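PDB 3HUL: homoserine kinase from Listeria monocytogenes, which probably phosphorylates L-homoserine with ATP to give O-phospho-L-homoserine, the fourth of five steps from aspartate to threonine. Local coordinates for residues P81-L86 / I161-E165; S221-P225 / A247-V251; V7-T11 / G22-T26; A156-P162 / A274-D280. All coordinates share one frame; numbering follows the deposited sequence.

Interaction 1: residues P81-L86 / I161-E165. With SO4 (sulfate ion), chain C.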
loop_
_atom_site.group_PDB
_atom_site.type_symbol
_atom_site.label_atom_id
_atom_site.label_comp_id
_atom_site.label_asym_id
_atom_site.label_seq_id
_atom_site.Cartn_x
_atom_site.Cartn_y
_atom_site.Cartn_z
ATOM N N PRO A 81 -0.962 -31.107 -10.973
ATOM C CA PRO A 81 -0.293 -32.061 -11.858
ATOM C C PRO A 81 1.224 -31.927 -11.787
ATOM O O PRO A 81 1.744 -30.790 -11.799
ATOM C CB PRO A 81 -0.798 -31.667 -13.249
ATOM C CG PRO A 81 -2.066 -30.924 -12.998
ATOM C CD PRO A 81 -1.809 -30.173 -11.730
ATOM N N PRO A 82 1.932 -33.075 -11.691
ATOM C CA PRO A 82 3.379 -33.103 -11.607
ATOM C C PRO A 82 4.000 -32.563 -12.871
ATOM O O PRO A 82 3.438 -32.739 -13.974
ATOM C CB PRO A 82 3.709 -34.593 -11.481
ATOM C CG PRO A 82 2.445 -35.257 -11.110
ATOM C CD PRO A 82 1.357 -34.436 -11.706
ATOM N N ALA A 83 5.151 -31.915 -12.698
ATOM C CA ALA A 83 5.925 -31.339 -13.781
ATOM C C ALA A 83 5.073 -30.552 -14.797
ATOM O O ALA A 83 5.271 -30.659 -16.003
ATOM C CB ALA A 83 6.780 -32.427 -14.469
ATOM N N ARG A 84 4.149 -29.729 -14.304
ATOM C CA ARG A 84 3.312 -28.936 -15.209
ATOM C C ARG A 84 3.492 -27.407 -15.097
ATOM O O ARG A 84 2.770 -26.652 -15.738
ATOM C CB ARG A 84 1.840 -29.357 -15.099
ATOM C CG ARG A 84 1.185 -29.652 -16.480
ATOM C CD ARG A 84 1.833 -30.909 -17.142
ATOM N NE ARG A 84 1.905 -32.069 -16.238
ATOM C CZ ARG A 84 0.884 -32.904 -16.047
ATOM N NH1 ARG A 84 -0.276 -32.687 -16.667
ATOM N NH2 ARG A 84 0.995 -33.929 -15.204
ATOM N N GLY A 85 4.481 -26.964 -14.321
ATOM C CA GLY A 85 4.783 -25.528 -14.162
ATOM C C GLY A 85 3.948 -24.850 -13.074
ATOM O O GLY A 85 3.936 -23.614 -12.969
ATOM N N LEU A 86 3.253 -25.659 -12.277
ATOM C CA LEU A 86 2.395 -25.172 -11.196
ATOM C C LEU A 86 2.912 -25.504 -9.786
ATOM O O LEU A 86 2.159 -25.477 -8.820
ATOM C CB LEU A 86 0.952 -25.639 -11.386
ATOM C CG LEU A 86 0.235 -25.094 -12.619
ATOM C CD1 LEU A 86 -1.032 -25.913 -12.906
ATOM C CD2 LEU A 86 -0.115 -23.591 -12.453
ATOM N N ILE A 161 -3.872 -26.569 -18.805
ATOM C CA ILE A 161 -3.008 -27.608 -18.293
ATOM C C ILE A 161 -2.908 -28.776 -19.302
ATOM O O ILE A 161 -3.850 -29.577 -19.414
ATOM C CB ILE A 161 -3.521 -28.080 -16.936
ATOM C CG1 ILE A 161 -3.505 -26.900 -15.955
ATOM C CG2 ILE A 161 -2.705 -29.288 -16.433
ATOM C CD1 ILE A 161 -4.278 -27.151 -14.724
ATOM N N PRO A 162 -1.782 -28.854 -20.055
ATOM C CA PRO A 162 -1.602 -29.994 -20.966
ATOM C C PRO A 162 -0.946 -31.159 -20.229
ATOM O O PRO A 162 -0.724 -31.094 -19.011
ATOM C CB PRO A 162 -0.640 -29.445 -22.019
ATOM C CG PRO A 162 0.245 -28.480 -21.227
ATOM C CD PRO A 162 -0.561 -28.027 -19.990
ATOM N N LYS A 163 -0.657 -32.214 -20.974
ATOM C CA LYS A 163 0.069 -33.382 -20.484
ATOM C C LYS A 163 1.494 -32.975 -20.155
ATOM O O LYS A 163 1.986 -31.969 -20.684
ATOM C CB LYS A 163 0.092 -34.449 -21.601
ATOM C CG LYS A 163 -1.321 -34.912 -22.037
ATOM C CD LYS A 163 -1.944 -35.738 -20.933
ATOM C CE LYS A 163 -3.216 -36.435 -21.386
ATOM N NZ LYS A 163 -3.788 -37.163 -20.223
ATOM N N ALA A 164 2.161 -33.755 -19.307
ATOM C CA ALA A 164 3.589 -33.570 -19.076
ATOM C C ALA A 164 4.320 -33.482 -20.417
ATOM O O ALA A 164 3.904 -34.097 -21.397
ATOM C CB ALA A 164 4.159 -34.705 -18.213
ATOM N N GLU A 165 5.371 -32.670 -20.465
ATOM C CA GLU A 165 6.241 -32.580 -21.643
ATOM C C GLU A 165 6.833 -33.967 -21.965
ATOM O O GLU A 165 7.219 -34.720 -21.060
ATOM C CB GLU A 165 7.350 -31.566 -21.388
ATOM C CG GLU A 165 7.918 -30.846 -22.633
ATOM C CD GLU A 165 6.919 -29.936 -23.333
ATOM O OE1 GLU A 165 7.078 -29.699 -24.565
ATOM O OE2 GLU A 165 5.971 -29.462 -22.669
HETATM S S SO4 C . 6.617 -27.964 -11.440
HETATM O O1 SO4 C . 6.622 -26.516 -11.158
HETATM O O2 SO4 C . 6.749 -28.072 -12.885
HETATM O O3 SO4 C . 7.740 -28.660 -10.796
HETATM O O4 SO4 C . 5.392 -28.569 -10.975
#
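R84 reaches across to P162 with NH1, which donates to P162 O at 2.9 Å; the N-H...O angle is 152°, and the donor lies on a lone pair in the carbonyl plane. The same guanidinium grips its own loop side-on, NE and NH2 both donating to P82 O at 2.8 and 3.0 Å. Bends at chi2 (66°) and chi3 (50°) fold the side chain back so that both carbonyls fall within its reach.

Packing holds the flat group as well. P81 CB sits over one face of the guanidinium and A164 N over the opposite face, each offset toward the rim. Apolar contacts add to this: I161 CG2 meets P81 CG at 3.9 Å, and L86 CD1 approaches I161 CD1 at 3.9 Å, both pairs crossing at about right angles.

A sulfate, probably from the crystallisation liquor, accepts from G85 N at 2.9 Å (O2), and from G87 N and S88 N, consistent with a phosphate position in the GHMP-kinase glycine-rich loop. Although cationic, R84 thus spends three N-H bonds on two carbonyls, bracing the turn at P82 and tying the loop to 161-165, while main-chain N-H groups grip the sulfate.

Interaction 2: residues S221-P225 / A247-V251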
loop_
_atom_site.group_PDB
_atom_site.type_symbol
_atom_site.label_atom_id
_atom_site.label_comp_id
_atom_site.label_asym_id
_atom_site.label_seq_id
_atom_site.Cartn_x
_atom_site.Cartn_y
_atom_site.Cartn_z
ATOM N N SER A 221 7.926 -24.890 -25.279
ATOM C CA SER A 221 7.182 -26.085 -24.899
ATOM C C SER A 221 5.795 -26.159 -25.596
ATOM O O SER A 221 5.448 -25.267 -26.364
ATOM C CB SER A 221 7.119 -26.230 -23.374
ATOM O OG SER A 221 6.475 -25.123 -22.774
ATOM N N GLN A 222 5.038 -27.228 -25.334
ATOM C CA GLN A 222 3.921 -27.671 -26.199
ATOM C C GLN A 222 2.841 -26.644 -26.555
ATOM O O GLN A 222 2.311 -26.663 -27.663
ATOM C CB GLN A 222 3.276 -28.960 -25.654
ATOM C CG GLN A 222 2.910 -28.917 -24.174
ATOM C CD GLN A 222 2.558 -30.292 -23.585
ATOM O OE1 GLN A 222 1.572 -30.930 -23.982
ATOM N NE2 GLN A 222 3.358 -30.738 -22.616
ATOM N N LEU A 223 2.535 -25.744 -25.624
ATOM C CA LEU A 223 1.448 -24.782 -25.810
ATOM C C LEU A 223 1.892 -23.459 -26.424
ATOM O O LEU A 223 1.067 -22.575 -26.686
ATOM C CB LEU A 223 0.715 -24.547 -24.480
ATOM C CG LEU A 223 -0.118 -25.716 -23.943
ATOM C CD1 LEU A 223 -0.725 -25.380 -22.598
ATOM C CD2 LEU A 223 -1.198 -26.114 -24.943
ATOM N N VAL A 224 3.193 -23.315 -26.645
ATOM C CA VAL A 224 3.743 -22.050 -27.135
ATOM C C VAL A 224 3.125 -21.584 -28.474
ATOM O O VAL A 224 2.735 -20.424 -28.574
ATOM C CB VAL A 224 5.311 -22.060 -27.165
ATOM C CG1 VAL A 224 5.890 -20.910 -28.020
ATOM C CG2 VAL A 224 5.899 -22.034 -25.732
ATOM N N PRO A 225 3.022 -22.467 -29.504
ATOM C CA PRO A 225 2.485 -21.956 -30.791
ATOM C C PRO A 225 1.025 -21.430 -30.751
ATOM O O PRO A 225 0.579 -20.792 -31.707
ATOM C CB PRO A 225 2.601 -23.168 -31.740
ATOM C CG PRO A 225 2.719 -24.338 -30.870
ATOM C CD PRO A 225 3.426 -23.884 -29.619
ATOM N N ALA A 247 8.323 -22.536 -15.843
ATOM C CA ALA A 247 9.031 -23.002 -17.032
ATOM C C ALA A 247 8.067 -23.680 -18.019
ATOM O O ALA A 247 8.490 -24.208 -19.062
ATOM C CB ALA A 247 10.185 -23.959 -16.635
ATOM N N GLY A 248 6.771 -23.655 -17.695
ATOM C CA GLY A 248 5.786 -24.331 -18.525
ATOM C C GLY A 248 5.613 -25.774 -18.067
ATOM O O GLY A 248 6.159 -26.167 -17.029
ATOM N N PRO A 249 4.843 -26.567 -18.825
ATOM C CA PRO A 249 4.174 -26.138 -20.040
ATOM C C PRO A 249 2.800 -25.456 -19.863
ATOM O O PRO A 249 2.237 -24.963 -20.846
ATOM C CB PRO A 249 4.024 -27.445 -20.833
ATOM C CG PRO A 249 4.018 -28.534 -19.799
ATOM C CD PRO A 249 4.564 -27.983 -18.510
ATOM N N THR A 250 2.248 -25.410 -18.649
ATOM C CA THR A 250 0.939 -24.753 -18.550
ATOM C C THR A 250 1.025 -23.265 -18.875
ATOM O O THR A 250 2.073 -22.637 -18.677
ATOM C CB THR A 250 0.085 -25.052 -17.266
ATOM O OG1 THR A 250 0.091 -23.935 -16.369
ATOM C CG2 THR A 250 0.473 -26.281 -16.603
ATOM N N VAL A 251 -0.066 -22.753 -19.450
ATOM C CA VAL A 251 -0.225 -21.355 -19.801
ATOM C C VAL A 251 -1.306 -20.815 -18.864
ATOM O O VAL A 251 -2.344 -21.469 -18.635
ATOM C CB VAL A 251 -0.639 -21.165 -21.281
ATOM C CG1 VAL A 251 -0.956 -19.694 -21.597
ATOM C CG2 VAL A 251 0.458 -21.663 -22.243
HETATM O O HOH W 1 3.743 -25.127 -23.249
#
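S221, Q222 and L223 pack against P249 and V251 in a partly buried loop-to-loop contact, joined by one bridging water. It lies in the C-terminal GHMP-kinase region, between the turn that leads into helix 227-235 and the connection from strand 241-244 to strand 251-255.

The turn is type I, closed by V224 N donating to S221 O at 3.0 Å. Facing it is P249, preceded by a cis peptide bond, and its ring meets two side chains. Q222 crosses the ring obliquely, NE2 standing 3.6 Å from P249 CG, while its CG touches P249 CB. The polar end of that glutamine is engaged beyond this contact, NE2 donating to E165 OE2. S221 OG packs 3.7 Å from P249 CA.

L223 supplies the apolar part. Its CB meets V251 CG2 at 3.7 Å; CG lies beside the backbone N (chi1 -69°), which carries CD1 to 3.5 Å from P249 O. The leucine also rests on F160 of strand 156-161.

The water sits among three polar atoms. It accepts from L223 N at 2.7 Å, donates to P249 O at 2.8 Å and is hydrogen-bonded to S221 OG at 2.8 Å. The polar link between the loops therefore runs through solvent: the water accepts from L223 N and passes a hydrogen bond on to P249 O, coupling two main-chain groups that do not meet directly, while the carbon contacts of Q222 with the P249 ring and of L223 with V251 accompany it.

Interaction 3: residues V7-T11 / G22-T26; sequences VPATT and GLALT
T11 N donates to L23 O at 2.8 Å within the plane of that carbonyl, whereas L25 N reaches A9 O at 2.7 Å from 38° above its plane, and the flat peptide groups of the two strands are thus turned differently. A third bond, L23 N to T11 O, is weak. CA-H groups of A24 and T10 also face A9 O and L23 O. At the outer edges, A9 bonds to L27, and G22 and A24 bond to V136 and N134.

T10 and A24 project from one face of the pair. The T10 rotamer (chi1 50°) sets CG2 beside the backbone N, 3.9 Å from A24 CA, and turns OG1 to N126 ND2; the P8 ring touches A24 CB through CG at 4.1 Å. The other face carries A9, T11, L23 and L25. There T11 and L23 lie side by side, CG2 to CB 4.0 Å, L25 CD1 comes near T11 CG2, and T11 OG1 pairs with S245 OG.

Strands 3-12 and 21-25 thus form an antiparallel beta hairpin, buried near the centre of the chain in the mixed eight-stranded sheet of a GHMP kinase, with T10 beside G87 of the predicted ATP-binding loop.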
loop_
_atom_site.group_PDB
_atom_site.type_symbol
_atom_site.label_atom_id
_atom_site.label_comp_id
_atom_site.label_asym_id
_atom_site.label_seq_id
_atom_site.Cartn_x
_atom_site.Cartn_y
_atom_site.Cartn_z
ATOM N N VAL A 7 -0.768 -27.892 1.169
ATOM C CA VAL A 7 0.188 -26.956 0.561
ATOM C C VAL A 7 -0.324 -26.603 -0.815
ATOM O O VAL A 7 -0.683 -27.508 -1.573
ATOM C CB VAL A 7 1.601 -27.575 0.396
ATOM C CG1 VAL A 7 2.584 -26.537 -0.146
ATOM C CG2 VAL A 7 2.116 -28.193 1.736
ATOM N N PRO A 8 -0.360 -25.288 -1.149
ATOM C CA PRO A 8 -0.882 -24.876 -2.436
ATOM C C PRO A 8 0.117 -24.902 -3.616
ATOM O O PRO A 8 1.341 -24.826 -3.423
ATOM C CB PRO A 8 -1.341 -23.438 -2.175
ATOM C CG PRO A 8 -0.399 -22.913 -1.165
ATOM C CD PRO A 8 -0.000 -24.127 -0.307
ATOM N N ALA A 9 -0.443 -25.020 -4.823
ATOM C CA ALA A 9 0.257 -24.814 -6.065
ATOM C C ALA A 9 0.715 -23.363 -6.159
ATOM O O ALA A 9 0.151 -22.479 -5.500
ATOM C CB ALA A 9 -0.665 -25.133 -7.216
ATOM N N THR A 10 1.730 -23.125 -6.979
ATOM C CA THR A 10 2.310 -21.793 -7.169
ATOM C C THR A 10 2.771 -21.649 -8.596
ATOM O O THR A 10 3.206 -22.623 -9.228
ATOM C CB THR A 10 3.573 -21.569 -6.274
ATOM O OG1 THR A 10 4.455 -22.677 -6.449
ATOM C CG2 THR A 10 3.216 -21.450 -4.799
ATOM N N THR A 11 2.687 -20.430 -9.114
ATOM C CA THR A 11 3.247 -20.120 -10.422
ATOM C C THR A 11 4.350 -19.115 -10.208
ATOM O O THR A 11 4.131 -18.062 -9.606
ATOM C CB THR A 11 2.201 -19.565 -11.423
ATOM O OG1 THR A 11 2.855 -19.270 -12.659
ATOM C CG2 THR A 11 1.518 -18.290 -10.921
ATOM N N GLY A 22 6.364 -14.880 -7.467
ATOM C CA GLY A 22 5.526 -16.050 -7.570
ATOM C C GLY A 22 4.268 -15.876 -6.766
ATOM O O GLY A 22 4.186 -14.994 -5.901
ATOM N N LEU A 23 3.314 -16.766 -7.005
ATOM C CA LEU A 23 1.927 -16.546 -6.619
ATOM C C LEU A 23 1.304 -17.899 -6.314
ATOM O O LEU A 23 1.419 -18.820 -7.136
ATOM C CB LEU A 23 1.181 -15.822 -7.772
ATOM C CG LEU A 23 -0.311 -15.444 -7.694
ATOM C CD1 LEU A 23 -0.572 -14.427 -6.573
ATOM C CD2 LEU A 23 -0.752 -14.840 -9.007
ATOM N N ALA A 24 0.689 -18.024 -5.136
ATOM C CA ALA A 24 0.036 -19.261 -4.715
ATOM C C ALA A 24 -1.326 -19.356 -5.373
ATOM O O ALA A 24 -1.986 -18.343 -5.563
ATOM C CB ALA A 24 -0.090 -19.353 -3.162
ATOM N N LEU A 25 -1.736 -20.578 -5.699
ATOM C CA LEU A 25 -2.966 -20.845 -6.461
ATOM C C LEU A 25 -3.840 -21.918 -5.793
ATOM O O LEU A 25 -3.343 -22.708 -4.994
ATOM C CB LEU A 25 -2.610 -21.293 -7.883
ATOM C CG LEU A 25 -1.819 -20.313 -8.739
ATOM C CD1 LEU A 25 -1.562 -20.957 -10.097
ATOM C CD2 LEU A 25 -2.619 -19.023 -8.885
ATOM N N THR A 26 -5.135 -21.933 -6.124
ATOM C CA THR A 26 -6.096 -22.836 -5.483
ATOM C C THR A 26 -6.056 -24.265 -6.069
ATOM O O THR A 26 -7.054 -24.754 -6.589
ATOM C CB THR A 26 -7.546 -22.256 -5.551
ATOM O OG1 THR A 26 -7.819 -21.854 -6.886
ATOM C CG2 THR A 26 -7.718 -21.015 -4.616
#

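Interaction 4: residues A156-P162 / A274-D280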
loop_
_atom_site.group_PDB
_atom_site.type_symbol
_atom_site.label_atom_id
_atom_site.label_comp_id
_atom_site.label_asym_id
_atom_site.label_seq_id
_atom_site.Cartn_x
_atom_site.Cartn_y
_atom_site.Cartn_z
ATOM N N ALA A 156 -8.594 -13.485 -11.368
ATOM C CA ALA A 156 -8.725 -14.921 -11.499
ATOM C C ALA A 156 -7.768 -15.463 -12.570
ATOM O O ALA A 156 -7.254 -14.722 -13.401
ATOM C CB ALA A 156 -10.161 -15.315 -11.807
ATOM N N LEU A 157 -7.488 -16.749 -12.516
ATOM C CA LEU A 157 -6.584 -17.322 -13.507
ATOM C C LEU A 157 -7.234 -18.466 -14.289
ATOM O O LEU A 157 -7.921 -19.318 -13.722
ATOM C CB LEU A 157 -5.298 -17.796 -12.851
ATOM C CG LEU A 157 -4.392 -16.693 -12.290
ATOM C CD1 LEU A 157 -4.782 -16.396 -10.824
ATOM C CD2 LEU A 157 -2.965 -17.133 -12.398
ATOM N N ILE A 158 -7.027 -18.468 -15.597
ATOM C CA ILE A 158 -7.451 -19.597 -16.395
ATOM C C ILE A 158 -6.215 -20.356 -16.832
ATOM O O ILE A 158 -5.362 -19.823 -17.530
ATOM C CB ILE A 158 -8.306 -19.173 -17.612
ATOM C CG1 ILE A 158 -9.717 -18.775 -17.166
ATOM C CG2 ILE A 158 -8.398 -20.299 -18.607
ATOM C CD1 ILE A 158 -9.859 -17.319 -16.809
ATOM N N ALA A 159 -6.133 -21.608 -16.405
ATOM C CA ALA A 159 -4.965 -22.434 -16.659
ATOM C C ALA A 159 -5.239 -23.413 -17.800
ATOM O O ALA A 159 -6.199 -24.199 -17.744
ATOM C CB ALA A 159 -4.600 -23.199 -15.402
ATOM N N PHE A 160 -4.400 -23.364 -18.825
ATOM C CA PHE A 160 -4.368 -24.435 -19.811
ATOM C C PHE A 160 -3.370 -25.459 -19.325
ATOM O O PHE A 160 -2.157 -25.249 -19.423
ATOM C CB PHE A 160 -3.885 -23.928 -21.155
ATOM C CG PHE A 160 -4.880 -23.116 -21.904
ATOM C CD1 PHE A 160 -5.621 -23.687 -22.925
ATOM C CD2 PHE A 160 -5.043 -21.750 -21.627
ATOM C CE1 PHE A 160 -6.520 -22.928 -23.662
ATOM C CE2 PHE A 160 -5.937 -20.985 -22.348
ATOM C CZ PHE A 160 -6.687 -21.575 -23.366
ATOM N N ILE A 161 -3.872 -26.569 -18.805
ATOM C CA ILE A 161 -3.008 -27.608 -18.293
ATOM C C ILE A 161 -2.908 -28.776 -19.302
ATOM O O ILE A 161 -3.850 -29.577 -19.414
ATOM C CB ILE A 161 -3.521 -28.080 -16.936
ATOM C CG1 ILE A 161 -3.505 -26.900 -15.955
ATOM C CG2 ILE A 161 -2.705 -29.288 -16.433
ATOM C CD1 ILE A 161 -4.278 -27.151 -14.724
ATOM N N PRO A 162 -1.782 -28.854 -20.055
ATOM C CA PRO A 162 -1.602 -29.994 -20.966
ATOM C C PRO A 162 -0.946 -31.159 -20.229
ATOM O O PRO A 162 -0.724 -31.094 -19.011
ATOM C CB PRO A 162 -0.640 -29.445 -22.019
ATOM C CG PRO A 162 0.245 -28.480 -21.227
ATOM C CD PRO A 162 -0.561 -28.027 -19.990
ATOM N N ALA A 274 -5.658 -29.533 -23.915
ATOM C CA ALA A 274 -5.346 -29.224 -22.522
ATOM C C ALA A 274 -6.635 -29.026 -21.764
ATOM O O ALA A 274 -7.616 -28.564 -22.331
ATOM C CB ALA A 274 -4.492 -27.950 -22.438
ATOM N N ASP A 275 -6.637 -29.372 -20.483
ATOM C CA ASP A 275 -7.755 -29.050 -19.628
ATOM C C ASP A 275 -7.701 -27.542 -19.349
ATOM O O ASP A 275 -6.619 -26.964 -19.142
ATOM C CB ASP A 275 -7.679 -29.862 -18.342
ATOM C CG ASP A 275 -7.823 -31.372 -18.589
ATOM O OD1 ASP A 275 -8.675 -31.772 -19.426
ATOM O OD2 ASP A 275 -7.095 -32.163 -17.936
ATOM N N VAL A 276 -8.858 -26.905 -19.397
ATOM C CA VAL A 276 -8.974 -25.498 -19.076
ATOM C C VAL A 276 -9.608 -25.374 -17.704
ATOM O O VAL A 276 -10.790 -25.705 -17.525
ATOM C CB VAL A 276 -9.797 -24.762 -20.099
ATOM C CG1 VAL A 276 -9.793 -23.273 -19.772
ATOM C CG2 VAL A 276 -9.210 -25.016 -21.519
ATOM N N LEU A 277 -8.813 -24.916 -16.737
ATOM C CA LEU A 277 -9.224 -24.895 -15.337
ATOM C C LEU A 277 -9.286 -23.478 -14.799
ATOM O O LEU A 277 -8.528 -22.625 -15.213
ATOM C CB LEU A 277 -8.272 -25.736 -14.483
ATOM C CG LEU A 277 -8.710 -27.160 -14.117
ATOM C CD1 LEU A 277 -8.936 -28.060 -15.340
ATOM C CD2 LEU A 277 -7.675 -27.804 -13.171
ATOM N N LEU A 278 -10.206 -23.239 -13.881
ATOM C CA LEU A 278 -10.333 -21.933 -13.252
ATOM C C LEU A 278 -9.656 -21.975 -11.885
ATOM O O LEU A 278 -9.963 -22.812 -11.029
ATOM C CB LEU A 278 -11.807 -21.512 -13.153
ATOM C CG LEU A 278 -12.237 -20.115 -12.686
ATOM C CD1 LEU A 278 -11.403 -18.999 -13.273
ATOM C CD2 LEU A 278 -13.703 -19.892 -13.050
ATOM N N LEU A 279 -8.685 -21.090 -11.702
ATOM C CA LEU A 279 -7.971 -21.026 -10.424
ATOM C C LEU A 279 -8.116 -19.649 -9.818
ATOM O O LEU A 279 -8.253 -18.686 -10.540
ATOM C CB LEU A 279 -6.495 -21.334 -10.645
ATOM C CG LEU A 279 -6.128 -22.470 -11.597
ATOM C CD1 LEU A 279 -4.642 -22.462 -11.809
ATOM C CD2 LEU A 279 -6.592 -23.846 -11.085
ATOM N N ASP A 280 -8.064 -19.569 -8.490
ATOM C CA ASP A 280 -7.969 -18.308 -7.810
ATOM C C ASP A 280 -6.593 -18.144 -7.152
ATOM O O ASP A 280 -5.850 -19.121 -6.986
ATOM C CB ASP A 280 -9.088 -18.176 -6.770
ATOM C CG ASP A 280 -10.470 -17.981 -7.410
ATOM O OD1 ASP A 280 -10.671 -17.023 -8.181
ATOM O OD2 ASP A 280 -11.363 -18.789 -7.136
#
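L157 and L279 exchange a pair of backbone bonds, L157 N to L279 O at 2.9 Å and L279 N to L157 O at 2.8 Å, the latter almost straight at 177°. A159 with L277 and I161 with D275 repeat the pattern, giving six bonds in strict antiparallel alternation with the non-hydrogen-bonded pairs I158-L278 and F160-V276. The last bond, D275 N to I161 O, is more bent, its donor standing above the carbonyl plane.

These are the two neighbouring strands at one side of a four-stranded antiparallel sheet, ordered 241-244, 251-255, 156-161, 275-280, the ferredoxin-like arrangement of the GHMP-kinase C-terminal domain.

Apolar contacts divide between its faces. On the face of I158, F160 and V276, I158 CG2, anti to the backbone N with CG1 beside it (chi1 -75°), is pressed against V276 CG1 at 3.5 Å, tighter than usual for carbons. V276 CG2 lies 4.0 Å from F160 CE1, A274 CB comes up at the ring's edge, and helix 260-268 packs on I158 and L278. On the face of L157, A159 and L277, L279 CD1 meets A159 CB at 3.7 Å and I161 CD1 meets L277 CD2 at 3.8 Å, while L25 of strand 21-25 lies against L157 and L279.

Interaction 1 contains part of the predicted ATP loop 81-91, where the sulfate is bound, and the other three join it. It is tied to interaction 2, centres 9 Å apart, by a probable R84 O to T250 N bond (3.2 Å) and by E165 with Q222. To interaction 3, about 14 Å away between centres, it is linked by L86 O with T10 N (3.0 Å). Interactions 1 and 4 share I161 and P162, so the end of strand 156-161 runs directly into the loop that R84 grips through P162 O. Interaction 4 meets interaction 2 at F160 N with V251 O (2.8 Å), and interaction 3 at T26 OG1 with D280 N, bringing the two sheets together.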